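Local structure of papain inhibitor (Streptomyces mobaraensis, 5NTB) at residues 35-40 against 69-74; 9-14 against 100-105; 65-70 against 87-92; 56-61 against 104-109. The protein is a heat-stress protein that inhibits papain, bromelain and trypsin and serves as a glutamine and lysine donor substrate for transglutaminase. One frame throughout, in Å; residues are numbered along the deposited sequence. Where two conformers were deposited one is given.

How the interactions relate
Three strand pairings and one helix-on-strand contact show how a small double-psi beta-barrel closes on itself. Strand 65-75 is the common thread of interactions 1 and 3: Val69 and Pro70 belong to both, the strand pairing with 35-38 and then meeting the short helix 87-90. Interaction 4 lies beside it, about 11 Å from interaction 1 between centres, joined through Val69 O to Val58 N (2.8 Å). Interactions 2 and 4 share Ile104 and Thr105, so strand 104-109 carries the sheet from 57-62 round to 8-18. Interactions 1 and 2 do not touch; their nearest atoms are about 7 Å apart. A sulfate ion, probably from the crystallisation liquor, sits on Lys11 of interaction 2.

Interaction 1 (35-40 against 69-74); sequences VAIPAA and VPVRDK
Val71 lays both its methyls against Ile37, CG1 and CG2 each 3.7 Å from Ile37 CG1, the side chains crossing at about a right angle. CG2 of Val71 also reaches Val35 CG1, placed by the Val35 first torsion (66°) between the backbone N and the carbonyl carbon. Val35 meets Val69 as well, CB against CG2 at 3.8 Å. The other face carries Ala36 and Asp73, whose CB atoms touch at 3.8 Å. The strands run parallel in sense, but at 52° to each other, and their pairing slips by one residue between Val35 and Ala36: a beta bulge. Before it Val35 N binds Pro70 O (3.0 Å). There Val35 O takes a nearly straight bond from Arg72 N (3.1 Å) and a weak one from Asp73 N. Beyond it Ile37 N binds Asp73 O at 3.0 Å from above the carbonyl plane. Asp73 OD1 accepts from Lys74 N and Ala22 N, while OD2 is held by Tyr15 OH, three bonds that would restrain the carboxylate. Lys74 CE rests on Ala39 CB. Strand 35-38 lies between strand 65-75 and the antiparallel strand 82-86, with Val58 of strand 57-62 packed on Val35, Ile37 and Val69.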
loop_
_atom_site.group_PDB
_atom_site.type_symbol
_atom_site.label_atom_id
_atom_site.label_comp_id
_atom_site.label_asym_id
_atom_site.label_seq_id
_atom_site.Cartn_x
_atom_site.Cartn_y
_atom_site.Cartn_z
ATOM N N VAL A 35 1.770 1.495 2.977
ATOM C CA VAL A 35 0.724 1.251 1.994
ATOM C C VAL A 35 -0.469 0.593 2.672
ATOM O O VAL A 35 -0.326 -0.194 3.618
ATOM C CB VAL A 35 1.234 0.391 0.821
ATOM C CG1 VAL A 35 1.595 -0.989 1.280
ATOM C CG2 VAL A 35 0.187 0.319 -0.305
ATOM N N ALA A 36 -1.657 0.943 2.177
ATOM C CA ALA A 36 -2.904 0.245 2.477
ATOM C C ALA A 36 -3.233 -0.667 1.306
ATOM O O ALA A 36 -3.309 -0.209 0.156
ATOM C CB ALA A 36 -4.037 1.241 2.730
ATOM N N ILE A 37 -3.382 -1.955 1.595
ATOM C CA ILE A 37 -3.549 -3.010 0.597
ATOM C C ILE A 37 -5.032 -3.310 0.392
ATOM O O ILE A 37 -5.794 -3.388 1.367
ATOM C CB ILE A 37 -2.772 -4.264 1.026
ATOM C CG1 ILE A 37 -1.267 -3.999 0.965
ATOM C CG2 ILE A 37 -3.175 -5.514 0.210
ATOM C CD1 ILE A 37 -0.739 -3.676 -0.421
ATOM N N PRO A 38 -5.481 -3.484 -0.854
ATOM C CA PRO A 38 -6.902 -3.768 -1.112
ATOM C C PRO A 38 -7.426 -4.964 -0.332
ATOM O O PRO A 38 -6.724 -5.961 -0.126
ATOM C CB PRO A 38 -6.947 -4.052 -2.618
ATOM C CG PRO A 38 -5.714 -3.509 -3.170
ATOM C CD PRO A 38 -4.701 -3.302 -2.087
ATOM N N ALA A 39 -8.714 -4.874 0.029
ATOM C CA ALA A 39 -9.325 -5.857 0.915
ATOM C C ALA A 39 -9.269 -7.268 0.345
ATOM O O ALA A 39 -9.232 -8.233 1.110
ATOM C CB ALA A 39 -10.775 -5.471 1.209
ATOM N N ALA A 40 -9.229 -7.414 -0.981
ATOM C CA ALA A 40 -9.268 -8.748 -1.576
ATOM C C ALA A 40 -8.057 -9.602 -1.214
ATOM O O ALA A 40 -8.106 -10.828 -1.378
ATOM C CB ALA A 40 -9.396 -8.641 -3.093
ATOM N N VAL A 69 7.856 0.115 0.633
ATOM C CA VAL A 69 7.168 0.598 1.832
ATOM C C VAL A 69 6.446 -0.558 2.513
ATOM O O VAL A 69 5.988 -1.503 1.860
ATOM C CB VAL A 69 6.158 1.738 1.510
ATOM C CG1 VAL A 69 6.837 2.885 0.734
ATOM C CG2 VAL A 69 4.956 1.220 0.729
ATOM N N PRO A 70 6.314 -0.497 3.835
ATOM C CA PRO A 70 5.637 -1.574 4.562
ATOM C C PRO A 70 4.124 -1.547 4.399
ATOM O O PRO A 70 3.495 -0.492 4.348
ATOM C CB PRO A 70 6.024 -1.301 6.021
ATOM C CG PRO A 70 6.247 0.180 6.057
ATOM C CD PRO A 70 6.894 0.506 4.739
ATOM N N VAL A 71 3.541 -2.744 4.372
ATOM C CA VAL A 71 2.091 -2.887 4.489
ATOM C C VAL A 71 1.698 -2.613 5.932
ATOM O O VAL A 71 2.143 -3.307 6.852
ATOM C CB VAL A 71 1.634 -4.289 4.069
ATOM C CG1 VAL A 71 0.142 -4.450 4.321
ATOM C CG2 VAL A 71 2.007 -4.570 2.612
ATOM N N ARG A 72 0.837 -1.624 6.139
ATOM C CA ARG A 72 0.393 -1.272 7.482
ATOM C C ARG A 72 -1.113 -1.125 7.600
ATOM O O ARG A 72 -1.611 -0.887 8.704
ATOM C CB ARG A 72 1.047 0.038 7.940
ATOM C CG ARG A 72 2.553 -0.017 7.944
ATOM C CD ARG A 72 3.092 0.201 9.328
ATOM N NE ARG A 72 4.552 0.249 9.386
ATOM C CZ ARG A 72 5.328 -0.780 9.701
ATOM N NH1 ARG A 72 4.798 -1.963 9.981
ATOM N NH2 ARG A 72 6.645 -0.621 9.749
ATOM N N ASP A 73 -1.856 -1.252 6.509
ATOM C CA ASP A 73 -3.263 -0.888 6.564
ATOM C C ASP A 73 -3.993 -1.603 5.441
ATOM O O ASP A 73 -3.382 -2.188 4.541
ATOM C CB ASP A 73 -3.412 0.631 6.456
ATOM C CG ASP A 73 -4.673 1.183 7.122
ATOM O OD1 ASP A 73 -5.540 0.419 7.584
ATOM O OD2 ASP A 73 -4.796 2.430 7.132
ATOM N N LYS A 74 -5.318 -1.543 5.518
ATOM C CA LYS A 74 -6.234 -2.152 4.567
ATOM C C LYS A 74 -7.013 -1.048 3.875
ATOM O O LYS A 74 -7.414 -0.075 4.515
ATOM C CB LYS A 74 -7.193 -3.094 5.295
ATOM C CG LYS A 74 -8.260 -3.785 4.448
ATOM C CD LYS A 74 -8.901 -4.860 5.314
ATOM C CE LYS A 74 -10.225 -5.354 4.801
ATOM N NZ LYS A 74 -10.791 -6.251 5.851
#

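Interaction 2 (9-14 against 100-105). With SO4 (sulfate ion), chain D.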
loop_
_atom_site.group_PDB
_atom_site.type_symbol
_atom_site.label_atom_id
_atom_site.label_comp_id
_atom_site.label_asym_id
_atom_site.label_seq_id
_atom_site.Cartn_x
_atom_site.Cartn_y
_atom_site.Cartn_z
ATOM N N THR A 9 0.084 -4.793 -12.496
ATOM C CA THR A 9 -0.201 -3.460 -12.980
ATOM C C THR A 9 -1.436 -2.939 -12.272
ATOM O O THR A 9 -2.424 -3.657 -12.107
ATOM C CB THR A 9 -0.417 -3.454 -14.492
ATOM O OG1 THR A 9 0.764 -3.950 -15.136
ATOM C CG2 THR A 9 -0.686 -2.033 -14.966
ATOM N N GLY A 10 -1.370 -1.693 -11.838
ATOM C CA GLY A 10 -2.555 -1.132 -11.244
ATOM C C GLY A 10 -2.458 0.362 -11.108
ATOM O O GLY A 10 -1.844 1.047 -11.934
ATOM N N LYS A 11 -3.090 0.878 -10.075
ATOM C CA LYS A 11 -3.154 2.308 -9.872
ATOM C C LYS A 11 -2.833 2.599 -8.422
ATOM O O LYS A 11 -2.911 1.723 -7.550
ATOM C CB LYS A 11 -4.528 2.872 -10.238
ATOM C CG LYS A 11 -5.612 2.493 -9.261
ATOM C CD LYS A 11 -6.936 3.188 -9.578
ATOM C CE LYS A 11 -7.750 2.383 -10.572
ATOM N NZ LYS A 11 -9.174 2.822 -10.607
ATOM N N MET A 12 -2.453 3.839 -8.177
ATOM C CA MET A 12 -2.181 4.270 -6.821
ATOM C C MET A 12 -2.893 5.581 -6.538
ATOM O O MET A 12 -2.963 6.479 -7.386
ATOM C CB MET A 12 -0.682 4.412 -6.560
ATOM C CG MET A 12 0.020 5.463 -7.385
ATOM S SD MET A 12 1.774 5.521 -6.964
ATOM C CE MET A 12 2.290 6.918 -7.963
ATOM N N THR A 13 -3.450 5.653 -5.348
ATOM C CA THR A 13 -3.927 6.886 -4.751
ATOM C C THR A 13 -3.171 7.074 -3.451
ATOM O O THR A 13 -2.275 6.298 -3.111
ATOM C CB THR A 13 -5.434 6.822 -4.520
ATOM O OG1 THR A 13 -5.742 5.640 -3.777
ATOM C CG2 THR A 13 -6.171 6.758 -5.846
ATOM N N TYR A 14 -3.522 8.107 -2.705
ATOM C CA TYR A 14 -2.873 8.277 -1.416
ATOM C C TYR A 14 -3.880 8.715 -0.367
ATOM O O TYR A 14 -4.965 9.214 -0.676
ATOM C CB TYR A 14 -1.706 9.271 -1.476
ATOM C CG TYR A 14 -2.128 10.688 -1.768
ATOM C CD1 TYR A 14 -2.554 11.522 -0.744
ATOM C CD2 TYR A 14 -2.113 11.183 -3.066
ATOM C CE1 TYR A 14 -2.955 12.806 -0.998
ATOM C CE2 TYR A 14 -2.510 12.479 -3.325
ATOM C CZ TYR A 14 -2.928 13.274 -2.282
ATOM O OH TYR A 14 -3.317 14.575 -2.511
ATOM N N VAL A 100 -4.529 10.681 -8.550
ATOM C CA VAL A 100 -4.544 9.253 -8.853
ATOM C C VAL A 100 -3.651 9.017 -10.056
ATOM O O VAL A 100 -3.687 9.775 -11.031
ATOM C CB VAL A 100 -5.968 8.730 -9.110
ATOM C CG1 VAL A 100 -6.702 9.654 -10.058
ATOM C CG2 VAL A 100 -5.932 7.296 -9.646
ATOM N N VAL A 101 -2.830 7.979 -9.975
ATOM C CA VAL A 101 -1.914 7.619 -11.047
ATOM C C VAL A 101 -2.255 6.212 -11.495
ATOM O O VAL A 101 -2.132 5.260 -10.716
ATOM C CB VAL A 101 -0.447 7.701 -10.604
ATOM C CG1 VAL A 101 0.455 7.149 -11.685
ATOM C CG2 VAL A 101 -0.071 9.130 -10.254
ATOM N N ASN A 102 -2.682 6.075 -12.741
ATOM C CA ASN A 102 -2.862 4.764 -13.331
ATOM C C ASN A 102 -1.545 4.295 -13.926
ATOM O O ASN A 102 -0.634 5.085 -14.193
ATOM C CB ASN A 102 -3.926 4.807 -14.419
ATOM C CG ASN A 102 -5.296 5.121 -13.866
ATOM O OD1 ASN A 102 -5.845 4.354 -13.079
ATOM N ND2 ASN A 102 -5.849 6.260 -14.257
ATOM N N GLY A 103 -1.458 2.993 -14.148
ATOM C CA GLY A 103 -0.288 2.463 -14.815
ATOM C C GLY A 103 0.964 2.400 -13.970
ATOM O O GLY A 103 2.066 2.590 -14.492
ATOM N N ILE A 104 0.828 2.155 -12.671
ATOM C CA ILE A 104 1.982 1.829 -11.850
ATOM C C ILE A 104 2.150 0.320 -11.867
ATOM O O ILE A 104 1.264 -0.427 -12.298
ATOM C CB ILE A 104 1.836 2.328 -10.401
ATOM C CG1 ILE A 104 0.656 1.616 -9.722
ATOM C CG2 ILE A 104 1.658 3.828 -10.387
ATOM C CD1 ILE A 104 0.872 1.310 -8.262
ATOM N N THR A 105 3.297 -0.133 -11.400
ATOM C CA THR A 105 3.503 -1.544 -11.159
ATOM C C THR A 105 3.867 -1.713 -9.695
ATOM O O THR A 105 4.517 -0.849 -9.099
ATOM C CB THR A 105 4.601 -2.112 -12.053
ATOM O OG1 THR A 105 5.866 -1.629 -11.599
ATOM C CG2 THR A 105 4.385 -1.691 -13.534
HETATM S S SO4 D . -11.076 1.340 -7.863
HETATM O O1 SO4 D . -10.383 1.112 -9.130
HETATM O O2 SO4 D . -11.253 2.773 -7.636
HETATM O O3 SO4 D . -10.292 0.750 -6.770
HETATM O O4 SO4 D . -12.380 0.675 -7.910
HETATM O O HOH W 1 -4.785 1.776 -13.549
#
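A G1 beta bulge interrupts the pairing here: Gly103 and Ile104 both face Gly10, and the chain turns a corner at Gly103, between strands 101-102 and 104-109. Gly103 has a positive phi of 75°, a backbone shape that glycine adopts readily. Gly10 and Ile104 still exchange two bonds, Gly10 N to Ile104 O and Ile104 N to Gly10 O, both 3.0 Å, the second donor standing above the carbonyl plane. Before the corner Met12 and Val101 form a second hydrogen-bonded pair. Met12 stretches out beyond CG and lies beside Val101, its CE 3.9 Å from Val101 CB, while Ile104 CG2 touches both CG and SD of Met12 at 3.8 Å. Phe90 also packs on Met12 and Val101. On the other face Lys11 and Asn102 run side by side, with Asn102 OD1 3.5 Å from Lys11 CB and 3.7 Å from Lys11 CE. A water gives that OD1 a 2.8 Å bond and Gly10 O a weak one. Lys11 bends at chi3 (87°), and its NZ binds sulfate O1 at 2.6 Å; His82 and the backbone N of Asp79 hold the same ion, which probably comes from the crystallisation liquor. An alanine at Lys11 would probably leave the sulfate without its ammonium partner and Asn102 OD1 without its contact to CE. Strand 8-18, pairing with 101-102, 104-109 and 82-86, belongs to the curled sheet of the double-psi beta-barrel family.

Interaction 3 (65-70 against 87-92); sequences RTIRVP and QAAFAK
Ile67 and Val69 reach from strand 65-75 to a single methyl group, the CB of Ala89 on the short helix 87-90. The apolar contacts come first. Ile67 touches that methyl with its CD1 at 4.0 Å, and Val69 with its CG1 at 3.9 Å, so the small side chain receives two branched ones. For Ile67 this follows from a second torsion of 174°, which carries CD1 out toward the helix. Val69 uses CG1 here, the branch anti to its carbonyl carbon. The other branch of Ile67, CG2, lies 4.2 Å from Lys92 CB, a looser touch at the exposed Lys92.

Contacts of carbon with carbonyl oxygen form the second group. Ile67 CD1 comes to 3.5 Å from Ala89 O, an oxygen that already accepts a bond from Lys92 N, three residues on. Arg65 CD approaches Lys92 O at a more distant 4.2 Å. Charged bonds belong to the surroundings: Lys92 NZ makes a salt bridge with Asp33, whose loop also touches Val69 and Ala89. With aliphatic groups doing the touching across just 184 Å² of buried surface, the helix is seated on the strand by van der Waals and hydrophobic contact, which is only weakly directional.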
loop_
_atom_site.group_PDB
_atom_site.type_symbol
_atom_site.label_atom_id
_atom_site.label_comp_id
_atom_site.label_asym_id
_atom_site.label_seq_id
_atom_site.Cartn_x
_atom_site.Cartn_y
_atom_site.Cartn_z
ATOM N N ARG A 65 11.081 5.092 -11.254
ATOM C CA ARG A 65 11.504 5.113 -9.865
ATOM C C ARG A 65 10.787 4.015 -9.098
ATOM O O ARG A 65 9.606 3.750 -9.339
ATOM C CB ARG A 65 11.190 6.460 -9.210
ATOM C CG ARG A 65 11.999 7.620 -9.751
ATOM C CD ARG A 65 11.737 8.889 -8.946
ATOM N NE ARG A 65 12.331 10.049 -9.600
ATOM C CZ ARG A 65 11.763 10.717 -10.602
ATOM N NH1 ARG A 65 10.567 10.356 -11.058
ATOM N NH2 ARG A 65 12.387 11.756 -11.143
ATOM N N THR A 66 11.495 3.385 -8.169
ATOM C CA THR A 66 10.913 2.351 -7.330
ATOM C C THR A 66 11.176 2.675 -5.869
ATOM O O THR A 66 12.299 3.040 -5.502
ATOM C CB THR A 66 11.477 0.973 -7.680
ATOM O OG1 THR A 66 11.151 0.662 -9.045
ATOM C CG2 THR A 66 10.874 -0.083 -6.769
ATOM N N ILE A 67 10.134 2.561 -5.047
ATOM C CA ILE A 67 10.246 2.691 -3.597
ATOM C C ILE A 67 9.731 1.408 -2.958
ATOM O O ILE A 67 9.005 0.626 -3.569
ATOM C CB ILE A 67 9.476 3.902 -3.038
ATOM C CG1 ILE A 67 7.986 3.785 -3.336
ATOM C CG2 ILE A 67 10.039 5.222 -3.579
ATOM C CD1 ILE A 67 7.164 4.886 -2.681
ATOM N N ARG A 68 10.093 1.214 -1.692
ATOM C CA ARG A 68 9.713 0.028 -0.933
ATOM C C ARG A 68 9.113 0.485 0.385
ATOM O O ARG A 68 9.778 1.181 1.158
ATOM C CB ARG A 68 10.926 -0.878 -0.701
ATOM C CG ARG A 68 10.630 -2.181 0.010
ATOM C CD ARG A 68 11.942 -2.885 0.343
ATOM N NE ARG A 68 11.752 -4.056 1.191
ATOM C CZ ARG A 68 11.913 -5.311 0.786
ATOM N NH1 ARG A 68 11.717 -6.311 1.636
ATOM N NH2 ARG A 68 12.273 -5.571 -0.466
ATOM N N VAL A 69 7.856 0.115 0.633
ATOM C CA VAL A 69 7.168 0.598 1.832
ATOM C C VAL A 69 6.446 -0.558 2.513
ATOM O O VAL A 69 5.988 -1.503 1.860
ATOM C CB VAL A 69 6.158 1.738 1.510
ATOM C CG1 VAL A 69 6.837 2.885 0.734
ATOM C CG2 VAL A 69 4.956 1.220 0.729
ATOM N N PRO A 70 6.314 -0.497 3.835
ATOM C CA PRO A 70 5.637 -1.574 4.562
ATOM C C PRO A 70 4.124 -1.547 4.399
ATOM O O PRO A 70 3.495 -0.492 4.348
ATOM C CB PRO A 70 6.024 -1.301 6.021
ATOM C CG PRO A 70 6.247 0.180 6.057
ATOM C CD PRO A 70 6.894 0.506 4.739
ATOM N N GLN A 87 0.335 9.425 1.880
ATOM C CA GLN A 87 0.697 10.674 1.223
ATOM C C GLN A 87 2.209 10.821 1.126
ATOM O O GLN A 87 2.747 11.206 0.074
ATOM C CB GLN A 87 0.091 11.840 2.006
ATOM C CG GLN A 87 0.264 13.187 1.347
ATOM C CD GLN A 87 -0.204 14.311 2.243
ATOM O OE1 GLN A 87 -1.042 15.103 1.840
ATOM N NE2 GLN A 87 0.309 14.367 3.461
ATOM N N ALA A 88 2.913 10.478 2.206
ATOM C CA ALA A 88 4.362 10.620 2.232
ATOM C C ALA A 88 5.036 9.735 1.190
ATOM O O ALA A 88 5.983 10.165 0.520
ATOM C CB ALA A 88 4.880 10.309 3.638
ATOM N N ALA A 89 4.567 8.492 1.034
ATOM C CA ALA A 89 5.176 7.618 0.038
ATOM C C ALA A 89 4.801 8.036 -1.378
ATOM O O ALA A 89 5.647 8.024 -2.281
ATOM C CB ALA A 89 4.755 6.170 0.283
ATOM N N PHE A 90 3.531 8.379 -1.596
ATOM C CA PHE A 90 3.068 8.754 -2.933
ATOM C C PHE A 90 3.891 9.901 -3.500
ATOM O O PHE A 90 4.291 9.873 -4.672
ATOM C CB PHE A 90 1.590 9.124 -2.844
ATOM C CG PHE A 90 0.926 9.412 -4.158
ATOM C CD1 PHE A 90 1.151 10.608 -4.822
ATOM C CD2 PHE A 90 0.004 8.513 -4.687
ATOM C CE1 PHE A 90 0.504 10.893 -6.016
ATOM C CE2 PHE A 90 -0.654 8.799 -5.880
ATOM C CZ PHE A 90 -0.401 9.994 -6.538
ATOM N N ALA A 91 4.184 10.902 -2.663
ATOM C CA ALA A 91 4.898 12.090 -3.101
ATOM C C ALA A 91 6.301 11.775 -3.590
ATOM O O ALA A 91 6.873 12.568 -4.346
ATOM C CB ALA A 91 4.963 13.089 -1.951
ATOM N N LYS A 92 6.857 10.639 -3.191
ATOM C CA LYS A 92 8.175 10.235 -3.660
ATOM C C LYS A 92 8.148 9.725 -5.095
ATOM O O LYS A 92 9.205 9.650 -5.741
ATOM C CB LYS A 92 8.742 9.174 -2.724
ATOM C CG LYS A 92 8.934 9.703 -1.311
ATOM C CD LYS A 92 9.452 8.660 -0.347
ATOM C CE LYS A 92 9.624 9.297 1.029
ATOM N NZ LYS A 92 10.363 8.406 1.953
#

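Interaction 4 (56-61 against 104-109)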
loop_
_atom_site.group_PDB
_atom_site.type_symbol
_atom_site.label_atom_id
_atom_site.label_comp_id
_atom_site.label_asym_id
_atom_site.label_seq_id
_atom_site.Cartn_x
_atom_site.Cartn_y
_atom_site.Cartn_z
ATOM N N VAL A 56 5.706 -7.958 5.520
ATOM C CA VAL A 56 5.386 -7.789 4.108
ATOM C C VAL A 56 5.467 -6.311 3.757
ATOM O O VAL A 56 4.953 -5.453 4.487
ATOM C CB VAL A 56 3.997 -8.359 3.774
ATOM C CG1 VAL A 56 3.658 -8.095 2.304
ATOM C CG2 VAL A 56 3.949 -9.857 4.092
ATOM N N SER A 57 6.146 -6.016 2.663
ATOM C CA SER A 57 6.218 -4.687 2.077
ATOM C C SER A 57 5.733 -4.766 0.640
ATOM O O SER A 57 5.416 -5.838 0.122
ATOM C CB SER A 57 7.643 -4.131 2.122
ATOM O OG SER A 57 8.077 -3.933 3.453
ATOM N N VAL A 58 5.644 -3.612 0.008
ATOM C CA VAL A 58 5.482 -3.583 -1.433
ATOM C C VAL A 58 6.629 -2.793 -2.026
ATOM O O VAL A 58 7.202 -1.897 -1.399
ATOM C CB VAL A 58 4.137 -2.986 -1.882
ATOM C CG1 VAL A 58 2.991 -3.889 -1.441
ATOM C CG2 VAL A 58 3.980 -1.585 -1.345
ATOM N N GLU A 59 6.962 -3.146 -3.251
ATOM C CA GLU A 59 7.827 -2.342 -4.099
ATOM C C GLU A 59 6.937 -1.760 -5.182
ATOM O O GLU A 59 6.226 -2.508 -5.867
ATOM C CB GLU A 59 8.963 -3.177 -4.693
ATOM C CG GLU A 59 10.067 -3.413 -3.681
ATOM C CD GLU A 59 11.259 -4.159 -4.251
ATOM O OE1 GLU A 59 12.107 -4.616 -3.453
ATOM O OE2 GLU A 59 11.348 -4.282 -5.489
ATOM N N VAL A 60 6.929 -0.435 -5.284
ATOM C CA VAL A 60 6.052 0.301 -6.188
ATOM C C VAL A 60 6.919 1.047 -7.180
ATOM O O VAL A 60 7.829 1.784 -6.783
ATOM C CB VAL A 60 5.151 1.296 -5.440
ATOM C CG1 VAL A 60 4.152 1.923 -6.423
ATOM C CG2 VAL A 60 4.435 0.611 -4.290
ATOM N N SER A 61 6.624 0.875 -8.462
ATOM C CA SER A 61 7.398 1.492 -9.527
ATOM C C SER A 61 6.494 2.386 -10.353
ATOM O O SER A 61 5.392 1.981 -10.746
ATOM C CB SER A 61 8.047 0.436 -10.419
ATOM O OG SER A 61 8.842 -0.443 -9.649
ATOM N N ILE A 104 0.828 2.155 -12.671
ATOM C CA ILE A 104 1.982 1.829 -11.850
ATOM C C ILE A 104 2.150 0.320 -11.867
ATOM O O ILE A 104 1.264 -0.427 -12.298
ATOM C CB ILE A 104 1.836 2.328 -10.401
ATOM C CG1 ILE A 104 0.656 1.616 -9.722
ATOM C CG2 ILE A 104 1.658 3.828 -10.387
ATOM C CD1 ILE A 104 0.872 1.310 -8.262
ATOM N N THR A 105 3.297 -0.133 -11.400
ATOM C CA THR A 105 3.503 -1.544 -11.159
ATOM C C THR A 105 3.867 -1.713 -9.695
ATOM O O THR A 105 4.517 -0.849 -9.099
ATOM C CB THR A 105 4.601 -2.112 -12.053
ATOM O OG1 THR A 105 5.866 -1.629 -11.599
ATOM C CG2 THR A 105 4.385 -1.691 -13.534
ATOM N N TRP A 106 3.421 -2.816 -9.108
ATOM C CA TRP A 106 3.754 -3.079 -7.718
ATOM C C TRP A 106 3.791 -4.571 -7.468
ATOM O O TRP A 106 3.209 -5.363 -8.209
ATOM C CB TRP A 106 2.784 -2.366 -6.752
ATOM C CG TRP A 106 1.355 -2.817 -6.755
ATOM C CD1 TRP A 106 0.350 -2.370 -7.567
ATOM C CD2 TRP A 106 0.764 -3.769 -5.870
ATOM N NE1 TRP A 106 -0.839 -2.993 -7.236
ATOM C CE2 TRP A 106 -0.608 -3.856 -6.199
ATOM C CE3 TRP A 106 1.257 -4.545 -4.817
ATOM C CZ2 TRP A 106 -1.491 -4.704 -5.528
ATOM C CZ3 TRP A 106 0.382 -5.386 -4.140
ATOM C CH2 TRP A 106 -0.988 -5.449 -4.494
ATOM N N LYS A 107 4.495 -4.947 -6.404
ATOM C CA LYS A 107 4.562 -6.344 -6.016
ATOM C C LYS A 107 4.741 -6.401 -4.515
ATOM O O LYS A 107 5.342 -5.503 -3.911
ATOM C CB LYS A 107 5.707 -7.092 -6.716
ATOM C CG LYS A 107 7.088 -6.557 -6.376
ATOM C CD LYS A 107 8.158 -7.424 -7.024
ATOM C CE LYS A 107 9.536 -6.917 -6.694
ATOM N NZ LYS A 107 10.592 -7.817 -7.278
ATOM N N PHE A 108 4.184 -7.448 -3.923
ATOM C CA PHE A 108 4.500 -7.802 -2.547
ATOM C C PHE A 108 5.926 -8.319 -2.453
ATOM O O PHE A 108 6.363 -9.113 -3.294
ATOM C CB PHE A 108 3.554 -8.890 -2.043
ATOM C CG PHE A 108 2.112 -8.468 -1.943
ATOM C CD1 PHE A 108 1.700 -7.611 -0.932
ATOM C CD2 PHE A 108 1.164 -8.970 -2.818
ATOM C CE1 PHE A 108 0.364 -7.242 -0.817
ATOM C CE2 PHE A 108 -0.177 -8.616 -2.702
ATOM C CZ PHE A 108 -0.572 -7.749 -1.692
ATOM N N VAL A 109 6.637 -7.907 -1.403
ATOM C CA VAL A 109 7.983 -8.413 -1.129
ATOM C C VAL A 109 8.143 -8.736 0.350
ATOM O O VAL A 109 7.365 -8.300 1.198
ATOM C CB VAL A 109 9.089 -7.418 -1.538
ATOM C CG1 VAL A 109 9.080 -7.177 -3.037
ATOM C CG2 VAL A 109 8.928 -6.113 -0.777
HETATM O O HOH W 2 6.468 0.834 -13.829
#
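Val56 CG1 closes in on Phe108 CD1 at 3.8 Å. In one of two Val58 conformers, CG1 is a bump between two aromatic rings, 3.9 Å from Trp106 CE3 and 4.0 Å from Phe108 CD1, and oblique to both. The rings fit each other as well: Trp106 CZ3 stands 3.5 Å above one face of Phe108, offset toward its rim, while Phe108 CZ lies at the Trp106 edge. Farther along, Val60 CG1 crosses obliquely to Ile104 CD1. Ile37 and Trp41 add to the packing around Phe108, and Trp106 NE1 is bonded to Thr81 O. Antiparallel pairing holds these shapes in place, with six backbone bonds linking Ser57 to Val109, Glu59 to Lys107 and Ser61 to Thr105; here strand 57-62 joins strand 104-109 within the double-psi beta-barrel. On the opposite face Val109 nestles its CG1 against the Glu59 stem, 3.9 Å from CG, the two side chains crossing at about a right angle. Glu59 runs beside Lys107, its OE2 3.4 Å from Lys107 CE, with the charged ends too far apart for a salt bridge. Its OE1 instead pairs with Arg68. An alanine at Glu59 would probably leave Arg68 without its carboxylate mate and open a gap beside Val109 CG1.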